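Local coordinates for Slr1438 protein (Synechocystis sp., PDB 3K25) that is of unknown function but possibly binds carbohydrates and isomerises sugars, as aldose 1-epimerases do, at residues A[46-50]-A[247-251]; A[125-129]-A[155-159]; A[141-147]-A[280-286]; A[172-177]-A[199-203]; A[236-241]-A[253-259]. All coordinates share one frame; numbering follows the deposited sequence.

Contact 1 of 5, residues A[46-50]-A[247-251]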
# COMPACT_ATOMS: atom_id res chain seq x y z
N LEU A 46 6.28 -11.20 -1.70
CA LEU A 46 4.97 -10.70 -1.24
C LEU A 46 4.05 -11.86 -0.89
O LEU A 46 4.19 -12.95 -1.44
CB LEU A 46 4.28 -9.87 -2.31
CG LEU A 46 4.78 -8.45 -2.55
CD1 LEU A 46 4.05 -7.82 -3.74
CD2 LEU A 46 4.55 -7.65 -1.28
N TYR A 47 3.11 -11.62 0.03
CA TYR A 47 2.14 -12.63 0.42
C TYR A 47 0.87 -12.33 -0.35
O TYR A 47 0.55 -11.17 -0.57
CB TYR A 47 1.84 -12.55 1.92
CG TYR A 47 0.52 -13.20 2.33
CD1 TYR A 47 -0.70 -12.53 2.16
CD2 TYR A 47 0.50 -14.46 2.93
CE1 TYR A 47 -1.90 -13.11 2.58
CE2 TYR A 47 -0.69 -15.04 3.34
CZ TYR A 47 -1.89 -14.36 3.17
OH TYR A 47 -3.05 -14.95 3.61
N PHE A 48 0.13 -13.37 -0.75
CA PHE A 48 -1.09 -13.13 -1.50
C PHE A 48 -2.11 -14.24 -1.37
O PHE A 48 -1.84 -15.39 -1.71
CB PHE A 48 -0.76 -12.92 -2.98
CG PHE A 48 -1.87 -12.27 -3.76
CD1 PHE A 48 -2.30 -10.98 -3.45
CD2 PHE A 48 -2.49 -12.94 -4.81
CE1 PHE A 48 -3.33 -10.37 -4.17
CE2 PHE A 48 -3.51 -12.34 -5.54
CZ PHE A 48 -3.93 -11.04 -5.21
N ASP A 49 -3.30 -13.89 -0.88
CA ASP A 49 -4.36 -14.87 -0.71
C ASP A 49 -5.15 -15.02 -2.02
O ASP A 49 -6.12 -14.30 -2.26
CB ASP A 49 -5.30 -14.42 0.41
CG ASP A 49 -6.31 -15.48 0.78
OD1 ASP A 49 -6.72 -16.23 -0.13
OD2 ASP A 49 -6.69 -15.54 1.97
N ARG A 50 -4.72 -15.97 -2.85
CA ARG A 50 -5.34 -16.24 -4.15
C ARG A 50 -6.81 -16.63 -4.11
O ARG A 50 -7.62 -16.10 -4.86
CB ARG A 50 -4.55 -17.32 -4.89
CG ARG A 50 -3.13 -16.91 -5.25
CD ARG A 50 -2.41 -18.02 -5.97
NE ARG A 50 -1.05 -17.62 -6.32
CZ ARG A 50 -0.12 -18.45 -6.79
NH1 ARG A 50 -0.41 -19.73 -6.97
NH2 ARG A 50 1.09 -17.99 -7.08
N GLY A 247 -0.99 -16.91 12.48
CA GLY A 247 -1.45 -17.77 11.40
C GLY A 247 -1.05 -17.33 10.01
O GLY A 247 -0.17 -17.93 9.39
N LYS A 248 -1.69 -16.27 9.50
CA LYS A 248 -1.38 -15.76 8.17
C LYS A 248 0.09 -15.34 8.09
O LYS A 248 0.56 -14.55 8.91
CB LYS A 248 -2.33 -14.61 7.83
CG LYS A 248 -3.80 -14.96 8.10
CD LYS A 248 -4.80 -14.05 7.38
CE LYS A 248 -4.90 -14.36 5.88
NZ LYS A 248 -5.92 -13.53 5.16
N ASP A 249 0.80 -15.86 7.10
CA ASP A 249 2.22 -15.59 6.94
C ASP A 249 2.63 -14.31 6.20
O ASP A 249 3.20 -14.37 5.10
CB ASP A 249 2.91 -16.80 6.29
CG ASP A 249 2.84 -18.05 7.16
OD1 ASP A 249 3.30 -17.99 8.33
OD2 ASP A 249 2.35 -19.09 6.68
N TYR A 250 2.37 -13.17 6.82
CA TYR A 250 2.74 -11.88 6.23
C TYR A 250 3.01 -10.82 7.29
O TYR A 250 2.45 -10.86 8.39
CB TYR A 250 1.63 -11.38 5.29
CG TYR A 250 0.31 -11.01 5.95
CD1 TYR A 250 -0.80 -11.85 5.87
CD2 TYR A 250 0.16 -9.79 6.62
CE1 TYR A 250 -2.03 -11.49 6.42
CE2 TYR A 250 -1.07 -9.42 7.18
CZ TYR A 250 -2.16 -10.27 7.07
OH TYR A 250 -3.38 -9.89 7.58
N LEU A 251 3.87 -9.88 6.95
CA LEU A 251 4.19 -8.79 7.86
C LEU A 251 4.11 -7.50 7.05
O LEU A 251 4.86 -7.30 6.10
CB LEU A 251 5.60 -8.96 8.43
CG LEU A 251 6.10 -7.86 9.36
CD1 LEU A 251 5.19 -7.75 10.57
CD2 LEU A 251 7.52 -8.16 9.80

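Contact 2 of 5, residues A[125-129]-A[155-159]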
# COMPACT_ATOMS: atom_id res chain seq x y z
N ALA A 125 -18.29 11.08 -2.62
CA ALA A 125 -17.71 10.71 -1.33
C ALA A 125 -16.45 11.54 -1.03
O ALA A 125 -15.95 11.53 0.10
CB ALA A 125 -17.36 9.22 -1.33
N PHE A 126 -15.96 12.24 -2.05
CA PHE A 126 -14.74 13.04 -1.95
C PHE A 126 -14.83 14.08 -3.07
O PHE A 126 -14.38 13.83 -4.19
CB PHE A 126 -13.54 12.11 -2.16
CG PHE A 126 -12.21 12.76 -1.91
CD1 PHE A 126 -11.89 13.24 -0.64
CD2 PHE A 126 -11.28 12.87 -2.94
CE1 PHE A 126 -10.63 13.84 -0.40
CE2 PHE A 126 -10.03 13.47 -2.72
CZ PHE A 126 -9.70 13.95 -1.45
N PRO A 127 -15.41 15.26 -2.77
CA PRO A 127 -15.60 16.38 -3.71
C PRO A 127 -14.36 17.06 -4.27
O PRO A 127 -14.25 18.29 -4.20
CB PRO A 127 -16.46 17.34 -2.90
CG PRO A 127 -15.88 17.20 -1.53
CD PRO A 127 -15.74 15.69 -1.40
N PHE A 128 -13.43 16.30 -4.83
CA PHE A 128 -12.23 16.89 -5.41
C PHE A 128 -11.87 16.20 -6.72
O PHE A 128 -11.85 14.97 -6.80
CB PHE A 128 -11.07 16.81 -4.42
CG PHE A 128 -11.34 17.48 -3.11
CD1 PHE A 128 -11.17 18.85 -2.97
CD2 PHE A 128 -11.80 16.74 -2.03
CE1 PHE A 128 -11.44 19.48 -1.76
CE2 PHE A 128 -12.07 17.36 -0.81
CZ PHE A 128 -11.89 18.74 -0.67
N ALA A 129 -11.60 17.01 -7.74
CA ALA A 129 -11.26 16.49 -9.06
C ALA A 129 -9.83 15.95 -9.12
O ALA A 129 -8.97 16.51 -9.82
CB ALA A 129 -11.44 17.61 -10.10
N GLN A 155 -10.31 24.07 -6.14
CA GLN A 155 -10.00 24.38 -4.75
C GLN A 155 -9.08 23.36 -4.13
O GLN A 155 -9.02 22.22 -4.57
CB GLN A 155 -11.28 24.52 -3.93
CG GLN A 155 -12.24 23.37 -4.04
CD GLN A 155 -13.39 23.50 -3.05
OE1 GLN A 155 -14.02 24.55 -2.97
NE2 GLN A 155 -13.67 22.43 -2.31
N ARG A 156 -8.33 23.79 -3.11
CA ARG A 156 -7.39 22.92 -2.40
C ARG A 156 -7.97 21.54 -2.14
O ARG A 156 -9.17 21.39 -1.84
CB ARG A 156 -6.99 23.54 -1.07
CG ARG A 156 -6.60 24.98 -1.14
CD ARG A 156 -6.08 25.42 0.20
NE ARG A 156 -4.79 24.81 0.50
CZ ARG A 156 -4.51 24.17 1.63
NH1 ARG A 156 -5.43 24.03 2.56
NH2 ARG A 156 -3.29 23.68 1.83
N MSE A 157 -7.12 20.53 -2.23
CA MSE A 157 -7.56 19.16 -2.02
C MSE A 157 -6.79 18.50 -0.89
O MSE A 157 -5.58 18.32 -0.96
CB MSE A 157 -7.37 18.36 -3.31
CG MSE A 157 -7.77 16.90 -3.21
SE MSE A 157 -7.38 15.94 -4.84
CE MSE A 157 -5.45 15.77 -4.60
N PRO A 158 -7.49 18.17 0.20
CA PRO A 158 -6.78 17.54 1.31
C PRO A 158 -6.78 16.06 0.98
O PRO A 158 -7.67 15.58 0.28
CB PRO A 158 -7.66 17.88 2.50
CG PRO A 158 -9.02 17.80 1.93
CD PRO A 158 -8.88 18.48 0.58
N PHE A 159 -5.78 15.32 1.45
CA PHE A 159 -5.74 13.89 1.17
C PHE A 159 -4.68 13.14 1.96
O PHE A 159 -3.80 13.73 2.59
CB PHE A 159 -5.49 13.64 -0.32
CG PHE A 159 -4.04 13.72 -0.71
CD1 PHE A 159 -3.44 14.95 -0.95
CD2 PHE A 159 -3.26 12.55 -0.75
CE1 PHE A 159 -2.06 15.04 -1.23
CE2 PHE A 159 -1.88 12.62 -1.02
CZ PHE A 159 -1.28 13.87 -1.26

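Contact 3 of 5, residues A[141-147]-A[280-286]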
# COMPACT_ATOMS: atom_id res chain seq x y z
N HIS A 141 16.56 -6.25 -7.75
CA HIS A 141 15.87 -6.80 -6.60
C HIS A 141 14.98 -5.79 -5.90
O HIS A 141 14.77 -5.87 -4.68
CB HIS A 141 16.89 -7.37 -5.61
CG HIS A 141 17.57 -8.61 -6.10
ND1 HIS A 141 16.93 -9.82 -6.20
CD2 HIS A 141 18.84 -8.82 -6.53
CE1 HIS A 141 17.77 -10.73 -6.67
NE2 HIS A 141 18.93 -10.15 -6.88
N SER A 142 14.43 -4.85 -6.65
CA SER A 142 13.57 -3.86 -6.03
C SER A 142 12.37 -3.43 -6.85
O SER A 142 12.32 -3.62 -8.07
CB SER A 142 14.40 -2.62 -5.66
OG SER A 142 14.79 -1.90 -6.81
N LEU A 143 11.40 -2.85 -6.15
CA LEU A 143 10.18 -2.32 -6.75
C LEU A 143 10.00 -0.90 -6.29
O LEU A 143 9.93 -0.62 -5.09
CB LEU A 143 8.95 -3.13 -6.35
CG LEU A 143 7.67 -2.49 -6.86
CD1 LEU A 143 7.78 -2.15 -8.34
CD2 LEU A 143 6.53 -3.44 -6.62
N ARG A 144 9.91 0.01 -7.25
CA ARG A 144 9.73 1.43 -6.97
C ARG A 144 8.41 1.86 -7.57
O ARG A 144 8.10 1.51 -8.71
CB ARG A 144 10.87 2.25 -7.60
CG ARG A 144 10.85 3.73 -7.24
CD ARG A 144 11.85 4.54 -8.07
NE ARG A 144 12.06 5.89 -7.53
CZ ARG A 144 12.59 6.14 -6.34
NH1 ARG A 144 12.98 5.13 -5.57
NH2 ARG A 144 12.74 7.39 -5.92
N ILE A 145 7.63 2.61 -6.80
CA ILE A 145 6.36 3.11 -7.30
C ILE A 145 6.43 4.61 -7.15
O ILE A 145 6.79 5.12 -6.09
CB ILE A 145 5.16 2.56 -6.51
CG1 ILE A 145 5.31 1.06 -6.31
CG2 ILE A 145 3.88 2.83 -7.29
CD1 ILE A 145 4.11 0.41 -5.66
N GLU A 146 6.12 5.31 -8.23
CA GLU A 146 6.18 6.75 -8.22
C GLU A 146 4.77 7.28 -8.41
O GLU A 146 4.02 6.79 -9.26
CB GLU A 146 7.12 7.25 -9.31
CG GLU A 146 8.50 6.61 -9.23
CD GLU A 146 9.50 7.21 -10.20
OE1 GLU A 146 9.18 7.33 -11.40
OE2 GLU A 146 10.62 7.54 -9.75
N GLN A 147 4.42 8.26 -7.59
CA GLN A 147 3.08 8.81 -7.65
C GLN A 147 3.06 10.29 -7.96
O GLN A 147 3.97 11.02 -7.58
CB GLN A 147 2.35 8.62 -6.31
CG GLN A 147 2.55 7.27 -5.61
CD GLN A 147 3.84 7.22 -4.81
OE1 GLN A 147 4.15 8.15 -4.07
NE2 GLN A 147 4.60 6.13 -4.96
N ALA A 280 5.57 11.86 -5.39
CA ALA A 280 6.18 11.16 -4.28
C ALA A 280 6.59 9.80 -4.78
O ALA A 280 6.34 9.45 -5.94
CB ALA A 280 5.17 11.02 -3.14
N TRP A 281 7.23 9.03 -3.91
CA TRP A 281 7.65 7.69 -4.27
C TRP A 281 7.91 6.83 -3.03
O TRP A 281 8.24 7.33 -1.95
CB TRP A 281 8.91 7.74 -5.13
CG TRP A 281 10.06 8.40 -4.43
CD1 TRP A 281 10.42 9.72 -4.50
CD2 TRP A 281 10.95 7.79 -3.49
NE1 TRP A 281 11.46 9.97 -3.65
CE2 TRP A 281 11.81 8.80 -3.01
CE3 TRP A 281 11.09 6.49 -2.98
CZ2 TRP A 281 12.81 8.55 -2.06
CZ3 TRP A 281 12.08 6.24 -2.03
CH2 TRP A 281 12.93 7.27 -1.58
N VAL A 282 7.75 5.53 -3.22
CA VAL A 282 8.01 4.56 -2.18
C VAL A 282 8.91 3.51 -2.83
O VAL A 282 8.77 3.23 -4.02
CB VAL A 282 6.72 3.91 -1.68
CG1 VAL A 282 7.04 2.90 -0.62
CG2 VAL A 282 5.80 4.98 -1.10
N ASN A 283 9.83 2.95 -2.07
CA ASN A 283 10.75 1.97 -2.64
C ASN A 283 10.81 0.70 -1.80
O ASN A 283 10.68 0.73 -0.58
CB ASN A 283 12.15 2.57 -2.76
CG ASN A 283 13.01 1.83 -3.77
OD1 ASN A 283 12.96 2.09 -4.98
ND2 ASN A 283 13.82 0.90 -3.27
N PHE A 284 11.01 -0.42 -2.49
CA PHE A 284 11.10 -1.70 -1.81
C PHE A 284 12.36 -2.41 -2.29
O PHE A 284 12.50 -2.71 -3.47
CB PHE A 284 9.85 -2.51 -2.12
CG PHE A 284 8.59 -1.83 -1.70
CD1 PHE A 284 8.29 -1.65 -0.35
CD2 PHE A 284 7.71 -1.30 -2.66
CE1 PHE A 284 7.14 -0.96 0.04
CE2 PHE A 284 6.56 -0.62 -2.28
CZ PHE A 284 6.27 -0.44 -0.92
N GLN A 285 13.27 -2.65 -1.36
CA GLN A 285 14.53 -3.30 -1.69
C GLN A 285 14.68 -4.62 -0.94
O GLN A 285 14.48 -4.68 0.27
CB GLN A 285 15.69 -2.37 -1.31
CG GLN A 285 17.04 -2.83 -1.80
CD GLN A 285 17.18 -2.64 -3.29
OE1 GLN A 285 17.26 -1.50 -3.79
NE2 GLN A 285 17.20 -3.74 -4.03
N VAL A 286 15.02 -5.67 -1.67
CA VAL A 286 15.23 -6.96 -1.03
C VAL A 286 16.74 -7.27 -1.07
O VAL A 286 17.42 -6.98 -2.07
CB VAL A 286 14.42 -8.11 -1.70
CG1 VAL A 286 14.91 -8.37 -3.10
CG2 VAL A 286 14.52 -9.36 -0.87

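Contact 4 of 5, residues A[172-177]-A[199-203]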
# COMPACT_ATOMS: atom_id res chain seq x y z
N LYS A 172 8.17 -15.78 12.06
CA LYS A 172 8.16 -14.43 12.63
C LYS A 172 9.09 -14.22 13.83
O LYS A 172 9.60 -13.12 14.04
CB LYS A 172 6.73 -14.05 13.02
CG LYS A 172 5.75 -14.11 11.85
CD LYS A 172 4.34 -13.75 12.30
CE LYS A 172 3.34 -13.83 11.16
NZ LYS A 172 1.96 -13.54 11.65
N LEU A 173 9.31 -15.28 14.60
CA LEU A 173 10.16 -15.19 15.78
C LEU A 173 11.56 -14.65 15.49
O LEU A 173 12.05 -13.79 16.20
CB LEU A 173 10.27 -16.57 16.44
CG LEU A 173 10.87 -16.59 17.85
CD1 LEU A 173 10.02 -15.73 18.77
CD2 LEU A 173 10.94 -18.01 18.36
N GLY A 174 12.19 -15.16 14.44
CA GLY A 174 13.53 -14.71 14.11
C GLY A 174 13.63 -13.36 13.42
O GLY A 174 14.73 -12.89 13.10
N ILE A 175 12.49 -12.73 13.19
CA ILE A 175 12.45 -11.43 12.51
C ILE A 175 13.16 -10.31 13.27
O ILE A 175 12.85 -10.01 14.42
CB ILE A 175 10.98 -10.99 12.24
CG1 ILE A 175 10.29 -12.00 11.33
CG2 ILE A 175 10.96 -9.61 11.58
CD1 ILE A 175 10.95 -12.16 9.97
N THR A 176 14.12 -9.69 12.59
CA THR A 176 14.87 -8.56 13.14
C THR A 176 14.19 -7.30 12.60
O THR A 176 14.01 -7.16 11.39
CB THR A 176 16.34 -8.58 12.66
OG1 THR A 176 17.02 -9.70 13.25
CG2 THR A 176 17.05 -7.30 13.05
N LEU A 177 13.79 -6.39 13.49
CA LEU A 177 13.13 -5.15 13.07
C LEU A 177 14.02 -3.91 13.15
O LEU A 177 15.03 -3.88 13.85
CB LEU A 177 11.86 -4.90 13.89
CG LEU A 177 10.62 -5.69 13.47
CD1 LEU A 177 9.39 -5.19 14.24
CD2 LEU A 177 10.40 -5.52 11.97
N LEU A 199 10.05 -6.48 18.97
CA LEU A 199 8.67 -6.78 19.32
C LEU A 199 8.35 -8.22 18.99
O LEU A 199 9.00 -8.83 18.14
CB LEU A 199 7.73 -5.86 18.54
CG LEU A 199 6.55 -5.26 19.29
CD1 LEU A 199 5.70 -4.46 18.31
CD2 LEU A 199 5.73 -6.36 19.96
N ASN A 200 7.34 -8.77 19.66
CA ASN A 200 6.93 -10.15 19.42
C ASN A 200 5.91 -10.20 18.28
O ASN A 200 4.71 -9.99 18.49
CB ASN A 200 6.31 -10.77 20.68
CG ASN A 200 5.90 -12.23 20.48
OD1 ASN A 200 6.72 -13.06 20.09
ND2 ASN A 200 4.64 -12.53 20.73
N LEU A 201 6.41 -10.47 17.08
CA LEU A 201 5.57 -10.55 15.89
C LEU A 201 4.82 -11.87 15.84
O LEU A 201 4.10 -12.17 14.89
CB LEU A 201 6.43 -10.38 14.63
CG LEU A 201 7.16 -9.03 14.55
CD1 LEU A 201 8.20 -9.06 13.44
CD2 LEU A 201 6.15 -7.92 14.31
N THR A 202 4.99 -12.67 16.89
CA THR A 202 4.32 -13.96 17.00
C THR A 202 2.99 -13.75 17.75
O THR A 202 2.14 -14.64 17.78
CB THR A 202 5.21 -14.99 17.76
OG1 THR A 202 6.35 -15.32 16.95
CG2 THR A 202 4.43 -16.26 18.07
N SER A 203 2.82 -12.57 18.33
CA SER A 203 1.61 -12.24 19.07
C SER A 203 0.37 -12.50 18.22
O SER A 203 0.44 -12.51 17.00
CB SER A 203 1.63 -10.77 19.50
OG SER A 203 0.33 -10.34 19.87

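Contact 5 of 5, residues A[236-241]-A[253-259]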
# COMPACT_ATOMS: atom_id res chain seq x y z
N LEU A 236 6.60 12.70 1.64
CA LEU A 236 5.15 12.76 1.78
C LEU A 236 4.72 11.79 2.88
O LEU A 236 3.68 11.97 3.52
CB LEU A 236 4.47 12.36 0.46
CG LEU A 236 2.94 12.15 0.51
CD1 LEU A 236 2.25 13.50 0.66
CD2 LEU A 236 2.44 11.42 -0.74
N TYR A 237 5.53 10.77 3.13
CA TYR A 237 5.20 9.76 4.12
C TYR A 237 5.83 10.01 5.48
O TYR A 237 7.05 9.95 5.62
CB TYR A 237 5.57 8.39 3.59
CG TYR A 237 4.95 8.15 2.24
CD1 TYR A 237 5.63 8.49 1.07
CD2 TYR A 237 3.63 7.67 2.14
CE1 TYR A 237 5.00 8.36 -0.19
CE2 TYR A 237 3.00 7.54 0.90
CZ TYR A 237 3.69 7.89 -0.26
OH TYR A 237 3.06 7.79 -1.49
N GLN A 238 4.98 10.26 6.47
CA GLN A 238 5.44 10.56 7.82
C GLN A 238 5.06 9.52 8.86
O GLN A 238 5.49 9.60 10.01
CB GLN A 238 4.89 11.92 8.22
CG GLN A 238 5.16 12.97 7.15
CD GLN A 238 4.25 14.17 7.27
OE1 GLN A 238 4.43 15.00 8.16
NE2 GLN A 238 3.27 14.25 6.38
N THR A 239 4.25 8.54 8.46
CA THR A 239 3.81 7.48 9.36
C THR A 239 4.13 6.07 8.88
O THR A 239 4.06 5.77 7.69
CB THR A 239 2.29 7.58 9.63
OG1 THR A 239 2.04 8.63 10.58
CG2 THR A 239 1.76 6.26 10.17
N LEU A 240 4.45 5.20 9.83
CA LEU A 240 4.78 3.82 9.53
C LEU A 240 3.83 2.90 10.29
O LEU A 240 3.72 2.99 11.52
CB LEU A 240 6.22 3.54 9.93
CG LEU A 240 7.13 2.85 8.92
CD1 LEU A 240 6.67 3.06 7.47
CD2 LEU A 240 8.53 3.42 9.13
N VAL A 241 3.15 2.03 9.54
CA VAL A 241 2.20 1.10 10.14
C VAL A 241 2.68 -0.35 10.04
O VAL A 241 3.29 -0.74 9.04
CB VAL A 241 0.80 1.22 9.45
CG1 VAL A 241 -0.12 0.09 9.92
CG2 VAL A 241 0.17 2.58 9.77
N LEU A 253 4.70 -3.62 6.58
CA LEU A 253 5.52 -2.50 7.03
C LEU A 253 5.04 -1.44 6.05
O LEU A 253 5.58 -1.32 4.95
CB LEU A 253 7.00 -2.82 6.83
CG LEU A 253 7.97 -1.90 7.57
CD1 LEU A 253 7.58 -1.87 9.03
CD2 LEU A 253 9.40 -2.39 7.41
N GLU A 254 4.02 -0.69 6.45
CA GLU A 254 3.39 0.27 5.56
C GLU A 254 3.63 1.78 5.72
O GLU A 254 3.47 2.35 6.81
CB GLU A 254 1.87 0.03 5.58
CG GLU A 254 1.46 -1.30 6.18
CD GLU A 254 -0.00 -1.34 6.56
OE1 GLU A 254 -0.44 -2.34 7.19
OE2 GLU A 254 -0.72 -0.38 6.22
N PRO A 255 4.01 2.45 4.62
CA PRO A 255 4.26 3.89 4.62
C PRO A 255 2.95 4.65 4.36
O PRO A 255 2.29 4.42 3.35
CB PRO A 255 5.27 4.06 3.49
CG PRO A 255 4.84 3.01 2.52
CD PRO A 255 4.56 1.82 3.40
N TRP A 256 2.58 5.53 5.29
CA TRP A 256 1.35 6.34 5.20
C TRP A 256 1.72 7.81 5.22
O TRP A 256 2.61 8.21 5.99
CB TRP A 256 0.44 6.08 6.40
CG TRP A 256 -0.26 4.76 6.41
CD1 TRP A 256 0.04 3.65 5.66
CD2 TRP A 256 -1.35 4.39 7.25
NE1 TRP A 256 -0.80 2.62 5.99
CE2 TRP A 256 -1.66 3.05 6.97
CE3 TRP A 256 -2.10 5.07 8.23
CZ2 TRP A 256 -2.69 2.36 7.62
CZ3 TRP A 256 -3.12 4.38 8.88
CH2 TRP A 256 -3.40 3.05 8.57
N SER A 257 1.05 8.62 4.42
CA SER A 257 1.38 10.04 4.42
C SER A 257 0.89 10.65 5.73
O SER A 257 1.43 11.65 6.23
CB SER A 257 0.75 10.76 3.21
OG SER A 257 -0.66 10.71 3.24
N GLY A 258 -0.13 10.00 6.29
CA GLY A 258 -0.70 10.45 7.55
C GLY A 258 -1.41 9.32 8.26
O GLY A 258 -1.70 8.28 7.65
N PRO A 259 -1.70 9.47 9.56
CA PRO A 259 -2.39 8.45 10.36
C PRO A 259 -3.90 8.40 10.16
O PRO A 259 -4.46 9.14 9.34
CB PRO A 259 -2.01 8.83 11.78
CG PRO A 259 -2.00 10.33 11.71
CD PRO A 259 -1.26 10.59 10.42

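Contact 1 of 5, residues A[46-50]-A[247-251]
An edge-to-face aromatic pair, Tyr47 with Tyr250, joins the loop after strand 43-44 to the start of strand 250-256. The edge of Tyr250 turns toward one face of the Tyr47 ring, with centroids 4.9 Å apart and planes at 52°. Tyr250 CD1 stands 3.6 Å above the Tyr47 plane, over its centre. The two CB atoms, Tyr47 CB and Tyr250 CB, also meet at 3.6 Å, and the side chains pack together from their roots outward. The Tyr47 ring swings toward strand 250-256 with CG opposite the backbone N (chi1 159°). Near the root of the ring, Tyr47 CD2 lies 3.5 Å from the backbone Asp249 O. At the phenol end the side chain of Lys248 passes at about a right angle, with Lys248 CE near Tyr47 OH. A bend at chi3 (75°) turns the lysine so that Lys248 NZ reaches a long salt bridge with Asp49 OD2, at 3.8 Å; the other carboxylate oxygen, Asp49 OD1, accepts a hydrogen bond from Arg52 N. Asp249 is the centre of an inverse gamma turn, closed by a weak bond of 3.1 Å from Tyr250 N to Lys248 O. Tyr166 of strand 157-168 also meets Tyr250 edge-to-face and shares a backbone hydrogen bond with Tyr47. The result is a small aromatic cluster at the surface, where a loop is pinned beside the hairpin of strands 239-245 and 250-256 in this galactose-mutarotase-like beta fold.

Contact 2 of 5, residues A[125-129]-A[155-159]
An inverse gamma turn centred on Pro127 carries two phenylalanines, Phe126 and Phe128, that pack against Met157 and Pro158 at the start of strand 157-168. The turn is closed by Phe128 N bonding Phe126 O at 2.7 Å. It folds the rings together, with Phe128 CD2 standing 3.4 Å above the Phe126 plane, over its centre. One face of Phe128 receives the proline: Pro158 CD sits 3.7 Å from the Phe128 ring centroid, a CH-pi contact, and the side chains cross at about a right angle. Met157, a selenomethionine, sets CG opposite the backbone N (chi1 179°), which lays Met157 CG 3.5 Å from Phe128 CB. Its SE atom makes an oblique Met-aromatic contact 5.4 Å from the centroid of the Phe126 ring. Pro158 O lies at the edge of that ring, near its plane, 3.1 Å from Phe126 CZ. With Phe128 cut back to an alanine, Pro158 CD would probably lose the ring face it packs on and a gap would open over the face of Phe126. Around this packing, Phe126 also touches Phe79 of strand 78-81, Met157 reaches Ile149 and Asn151 of strand 142-151, and Met157 and Phe159 pair through their backbones with strand 270-272.

Contact 3 of 5, residues A[141-147]-A[280-286]
Arg144 sets CG anti to the backbone N (chi1 -175°) and runs extended to NE, while Trp281 holds CG between its backbone N and carbonyl carbon (chi1 60°); together these torsions lay the guanidinium flat on the indole. The stacked centres are 4.1 Å apart with planes at 28°, a cation-pi contact in which Arg144 NH2 sits over the ring, displaced toward its rim. The guanidinium edge is used as well. Arg144 NH1 donates to Asn283 OD1 at 3.1 Å, approaching from above the amide carbonyl plane, and Arg144 NE binds Glu146 OE2 at 3.1 Å, meeting the carboxylate on its anti side. Two bonds lying in the guanidinium plane therefore fix the rotation of the charged group above the indole. Beneath it the strands pair antiparallel through Leu143 with Phe284, Ile145 with Val282 and Gln147 with Ala280, all hydrogen-bonded pairs. The Ile145 N to Val282 O bond, 3.1 Å long, is nearly straight. On the sheet face opposite Arg144, Ile145 CD1 meets the edge of Phe284, 4.3 Å from Phe284 CE2. Strands 142-151 and 276-287 are central neighbours in an antiparallel sheet, with strand 130-139 beyond the first and strand 227-233 beyond the second; Phe163 of strand 157-168 packs on Ile145 and Val282 from the other sheet.

Contact 4 of 5, residues A[172-177]-A[199-203]
Lys172 passes alongside Leu201 on an extended chain. Its CB begins the contact, with Lys172 CB 3.7 Å from the backbone Leu201 O. Lys172 CG lies 4.0 Å from Leu201 O, and Lys172 CD comes to 3.0 Å from that oxygen. Lys172 CE passes at 4.2 Å from Leu201 O, and the ammonium then leaves this pair: NZ donates to Thr244 OG1 and to Lys248 O. The aliphatic stem thus covers a turn while its charged tip binds the hairpin of strands 239-245 and 250-256. Two type I beta turns face each other here, Lys172 to Ile175 leading into strand 176-178 and Asn200 to Ser203 leading toward strand 205-210. Substituting an alanine for Lys172 is likely to remove most of the aliphatic cover over Leu201 O and leave Thr244 OG1 and Lys248 O without their ammonium donor. Leu201 holds CG opposite its carbonyl carbon (chi1 -61°), and its CD1 branch packs against both Ile175 and Leu177. Ile175 crosses it at about a right angle, with Ile175 CG2 3.4 Å from Leu201 CD1, whereas Leu177 comes tip to tip, its CD1 being 4.1 Å from Leu201 CD1. Nearby, Leu173 crosses obliquely by Thr202, Leu173 CD1 lying 4.1 Å from Thr202 OG1.

Contact 5 of 5, residues A[236-241]-A[253-259]
One face of the Trp256 indole takes a methyl of Val241: CG2 stands over the ring centre, and Val241 CG2 is 3.4 Å from the centroid of the Trp256 six-membered ring, a CH-pi contact. Val241 points CG2 opposite its carbonyl carbon, against that face of the indole, while CG1 lies 3.7 Å from Glu254 CD. The indole N-H is engaged too, Trp256 NE1 donating to Glu254 OE2 at 3.0 Å on the anti side of the carboxylate. The Tyr237 ring turns its edge to the backbone at Trp256 C, and its OH bonds Gln147. Between the strands of this hairpin, Thr239 pairs with Trp256 and Val241 with Glu254 by two hydrogen bonds each. A classic beta bulge opens the pairing, where Trp256 O accepts from Thr239 N at 3.0 Å and weakly from Gln238 N at 3.2 Å. With the methyl against one face of the indole and the carboxylate at its N-H, the rotation of Trp256 is limited from two directions, and the same bond would help to hold the buried carboxylate of Glu254.

Overall arrangement
From the N terminus, the loop at 46-50 opens contact 1, which closes only at 247-251 and so spans contacts 2 and 4 entirely. Contact 2 ties the loop before strand 130-139 to the start of strand 157-168. Contact 3 opens at 141-147, within contact 2, and closes near the C terminus at 280-286, crossing contacts 1 and 2 and enclosing contacts 4 and 5. Contact 4 is local, its lysine reaching contact 1. Contact 5 opens within contact 1 and closes beyond it, the two crossing on strand 250-256. Tyr237 of contact 5 meets Gln147 and Val282 of contact 3, joining the two large sheets, and Leu236 meets Phe159 of contact 2.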